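Local coordinates for protein acyl-CoA dehydrogenase (Thermus thermophilus, PDB 2Z1Q) that probably oxidises saturated acyl-CoA thioesters to their 2,3-dehydroacyl-CoA products, using bound FAD as cofactor and passing the electrons to an acceptor, at residues Gly274-Leu279 and Ser311-Ala316. Residues are numbered along the deposited sequence; the frame is centred on the assembly and turned at random.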
ATOM      1  N   GLY B 274     -11.541   4.851  10.293  1.00 23.57           N
ATOM      2  CA  GLY B 274     -11.526   4.651   8.855  1.00 22.89           C
ATOM      3  C   GLY B 274     -11.421   3.185   8.504  1.00 21.66           C
ATOM      4  O   GLY B 274     -12.092   2.699   7.583  1.00 21.60           O
ATOM      5  N   ALA B 275     -10.586   2.471   9.246  1.00 21.52           N
ATOM      6  CA  ALA B 275     -10.397   1.050   9.012  1.00 22.00           C
ATOM      7  C   ALA B 275     -11.741   0.322   9.140  1.00 22.55           C
ATOM      8  O   ALA B 275     -12.096  -0.480   8.267  1.00 22.30           O
ATOM      9  CB  ALA B 275      -9.367   0.495   9.991  1.00 22.51           C
ATOM     10  N   LYS B 276     -12.498   0.621  10.196  1.00 22.38           N
ATOM     11  CA  LYS B 276     -13.805  -0.006  10.391  1.00 24.26           C
ATOM     12  C   LYS B 276     -14.697   0.236   9.179  1.00 24.71           C
ATOM     13  O   LYS B 276     -15.359  -0.682   8.692  1.00 24.18           O
ATOM     14  CB  LYS B 276     -14.508   0.554  11.641  1.00 25.24           C
ATOM     15  CG  LYS B 276     -13.830   0.210  12.960  1.00 26.32           C
ATOM     16  CD  LYS B 276     -14.593   0.784  14.148  1.00 28.03           C
ATOM     17  CE  LYS B 276     -14.011   0.298  15.469  1.00 28.13           C
ATOM     18  NZ  LYS B 276     -14.682   0.927  16.648  1.00 27.71           N
ATOM     19  N   ARG B 277     -14.718   1.469   8.682  1.00 25.38           N
ATOM     20  CA  ARG B 277     -15.552   1.773   7.527  1.00 27.52           C
ATOM     21  C   ARG B 277     -15.129   0.943   6.328  1.00 27.24           C
ATOM     22  O   ARG B 277     -15.972   0.379   5.628  1.00 26.41           O
ATOM     23  CB  ARG B 277     -15.460   3.254   7.159  1.00 31.61           C
ATOM     24  CG  ARG B 277     -15.629   4.169   8.330  1.00 37.47           C
ATOM     25  CD  ARG B 277     -16.954   3.909   9.021  1.00 42.10           C
ATOM     26  NE  ARG B 277     -16.841   4.130  10.456  1.00 48.01           N
ATOM     27  CZ  ARG B 277     -16.609   5.311  11.016  1.00 49.83           C
ATOM     28  NH1 ARG B 277     -16.463   6.394  10.262  1.00 49.83           N
ATOM     29  NH2 ARG B 277     -16.504   5.404  12.333  1.00 50.96           N
ATOM     30  N   ALA B 278     -13.822   0.890   6.084  1.00 26.28           N
ATOM     31  CA  ALA B 278     -13.306   0.122   4.957  1.00 25.36           C
ATOM     32  C   ALA B 278     -13.690  -1.345   5.138  1.00 26.30           C
ATOM     33  O   ALA B 278     -13.943  -2.053   4.159  1.00 25.66           O
ATOM     34  CB  ALA B 278     -11.785   0.266   4.870  1.00 22.84           C
ATOM     35  N   LEU B 279     -13.733  -1.794   6.394  1.00 27.15           N
ATOM     36  CA  LEU B 279     -14.097  -3.179   6.683  1.00 27.50           C
ATOM     37  C   LEU B 279     -15.580  -3.406   6.383  1.00 27.45           C
ATOM     38  O   LEU B 279     -15.940  -4.423   5.797  1.00 28.21           O
ATOM     39  CB  LEU B 279     -13.798  -3.526   8.151  1.00 28.11           C
ATOM     40  CG  LEU B 279     -13.376  -4.968   8.501  1.00 29.66           C
ATOM     41  CD1 LEU B 279     -13.466  -5.171  10.008  1.00 28.98           C
ATOM     42  CD2 LEU B 279     -14.266  -5.975   7.818  1.00 30.25           C
ATOM     43  N   SER B 311      -8.741  -8.433  13.008  1.00 25.46           N
ATOM     44  CA  SER B 311      -7.749  -8.589  14.044  1.00 25.53           C
ATOM     45  C   SER B 311      -6.898  -7.323  14.228  1.00 26.11           C
ATOM     46  O   SER B 311      -6.751  -6.839  15.353  1.00 25.53           O
ATOM     47  CB  SER B 311      -6.851  -9.790  13.740  1.00 25.05           C
ATOM     48  OG  SER B 311      -5.850  -9.920  14.735  1.00 25.84           O
ATOM     49  N   ARG B 312      -6.347  -6.774  13.144  1.00 24.35           N
ATOM     50  CA  ARG B 312      -5.517  -5.582  13.299  1.00 24.32           C
ATOM     51  C   ARG B 312      -6.323  -4.393  13.821  1.00 24.04           C
ATOM     52  O   ARG B 312      -5.837  -3.613  14.630  1.00 25.49           O
ATOM     53  CB  ARG B 312      -4.824  -5.257  11.985  1.00 24.28           C
ATOM     54  CG  ARG B 312      -4.043  -6.443  11.425  1.00 25.72           C
ATOM     55  CD  ARG B 312      -2.975  -6.005  10.452  1.00 27.17           C
ATOM     56  NE  ARG B 312      -2.517  -7.100   9.600  1.00 28.25           N
ATOM     57  CZ  ARG B 312      -1.517  -6.999   8.729  1.00 30.13           C
ATOM     58  NH1 ARG B 312      -1.166  -8.042   7.990  1.00 28.79           N
ATOM     59  NH2 ARG B 312      -0.859  -5.849   8.607  1.00 30.74           N
ATOM     60  N   ILE B 313      -7.561  -4.262  13.379  1.00 23.85           N
ATOM     61  CA  ILE B 313      -8.386  -3.168  13.866  1.00 24.75           C
ATOM     62  C   ILE B 313      -8.611  -3.307  15.381  1.00 25.41           C
ATOM     63  O   ILE B 313      -8.528  -2.322  16.115  1.00 26.13           O
ATOM     64  CB  ILE B 313      -9.744  -3.150  13.138  1.00 23.82           C
ATOM     65  CG1 ILE B 313      -9.535  -2.812  11.658  1.00 20.44           C
ATOM     66  CG2 ILE B 313     -10.666  -2.158  13.799  1.00 21.03           C
ATOM     67  CD1 ILE B 313     -10.771  -3.062  10.824  1.00 21.79           C
ATOM     68  N   TYR B 314      -8.879  -4.524  15.847  1.00 25.67           N
ATOM     69  CA  TYR B 314      -9.096  -4.745  17.274  1.00 25.11           C
ATOM     70  C   TYR B 314      -7.868  -4.352  18.089  1.00 24.59           C
ATOM     71  O   TYR B 314      -7.974  -3.669  19.112  1.00 23.91           O
ATOM     72  CB  TYR B 314      -9.443  -6.218  17.538  1.00 27.20           C
ATOM     73  CG  TYR B 314      -9.517  -6.560  19.005  1.00 28.48           C
ATOM     74  CD1 TYR B 314     -10.585  -6.137  19.783  1.00 29.23           C
ATOM     75  CD2 TYR B 314      -8.487  -7.281  19.625  1.00 28.68           C
ATOM     76  CE1 TYR B 314     -10.642  -6.414  21.146  1.00 31.74           C
ATOM     77  CE2 TYR B 314      -8.533  -7.565  20.983  1.00 30.02           C
ATOM     78  CZ  TYR B 314      -9.617  -7.124  21.739  1.00 30.94           C
ATOM     79  OH  TYR B 314      -9.701  -7.361  23.087  1.00 28.13           O
ATOM     80  N   ALA B 315      -6.695  -4.770  17.629  1.00 24.05           N
ATOM     81  CA  ALA B 315      -5.465  -4.432  18.321  1.00 25.33           C
ATOM     82  C   ALA B 315      -5.278  -2.910  18.400  1.00 24.71           C
ATOM     83  O   ALA B 315      -5.066  -2.371  19.484  1.00 25.77           O
ATOM     84  CB  ALA B 315      -4.267  -5.082  17.620  1.00 25.93           C
ATOM     85  N   ALA B 316      -5.364  -2.217  17.263  1.00 23.57           N
ATOM     86  CA  ALA B 316      -5.180  -0.758  17.252  1.00 21.70           C
ATOM     87  C   ALA B 316      -6.221  -0.064  18.133  1.00 21.61           C
ATOM     88  O   ALA B 316      -5.902   0.839  18.901  1.00 21.21           O
ATOM     89  CB  ALA B 316      -5.276  -0.219  15.823  1.00 19.23           C
TER
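Ala275 and Ile313 are the residues of the helical turns 274-279 and 311-316 whose CA atoms come closest, 6.7 Å apart. The two turns run nearly antiparallel, with 158° between their N-to-C directions, and their axes come within 10.2 Å. One side chain from 311-316 spans the distance between the helices: Ile313 reaches into the groove lined by Ala275, Lys276 and Leu279, residues spaced i, i+1 and i+4 on the facing helix. CG1 lies anti to the carbonyl carbon (chi1 -66°), and with chi2 near 168° the branch extends across the interface, with Ile313 CG1 3.7 Å from Ala275 CB. The terminal methyl then settles against the leucine one turn on, Ile313 CD1 lying 3.5 Å from Leu279 CD1, with Leu279 CG a little farther off. The CG2 branch, anti to the backbone N, is turned instead to the lysine, where Ile313 CG2 meets Lys276 CG at 4.0 Å. Only the first part of the lysine chain serves as an apolar wall; its outer part carries NZ to salt bridges with Glu98 and Glu317, the latter on the same helix as Ile313. An alanine in place of Ile313 would remove both branches and would probably leave a gap facing the Ala275 and Leu279 methyls, with the lysine stem losing one of its apolar neighbours. The contact joins helices 252-288 and 300-331, consecutive helices of the C-terminal helical domain of the acyl-CoA dehydrogenase fold. Helix 348-372 packs beside both, through Leu362 on Ala275 and Val361 on Arg312, Tyr573 touches Lys276 and Ile313, and helix 505-528 meets helix 300-331 at Ser311 and Ala315.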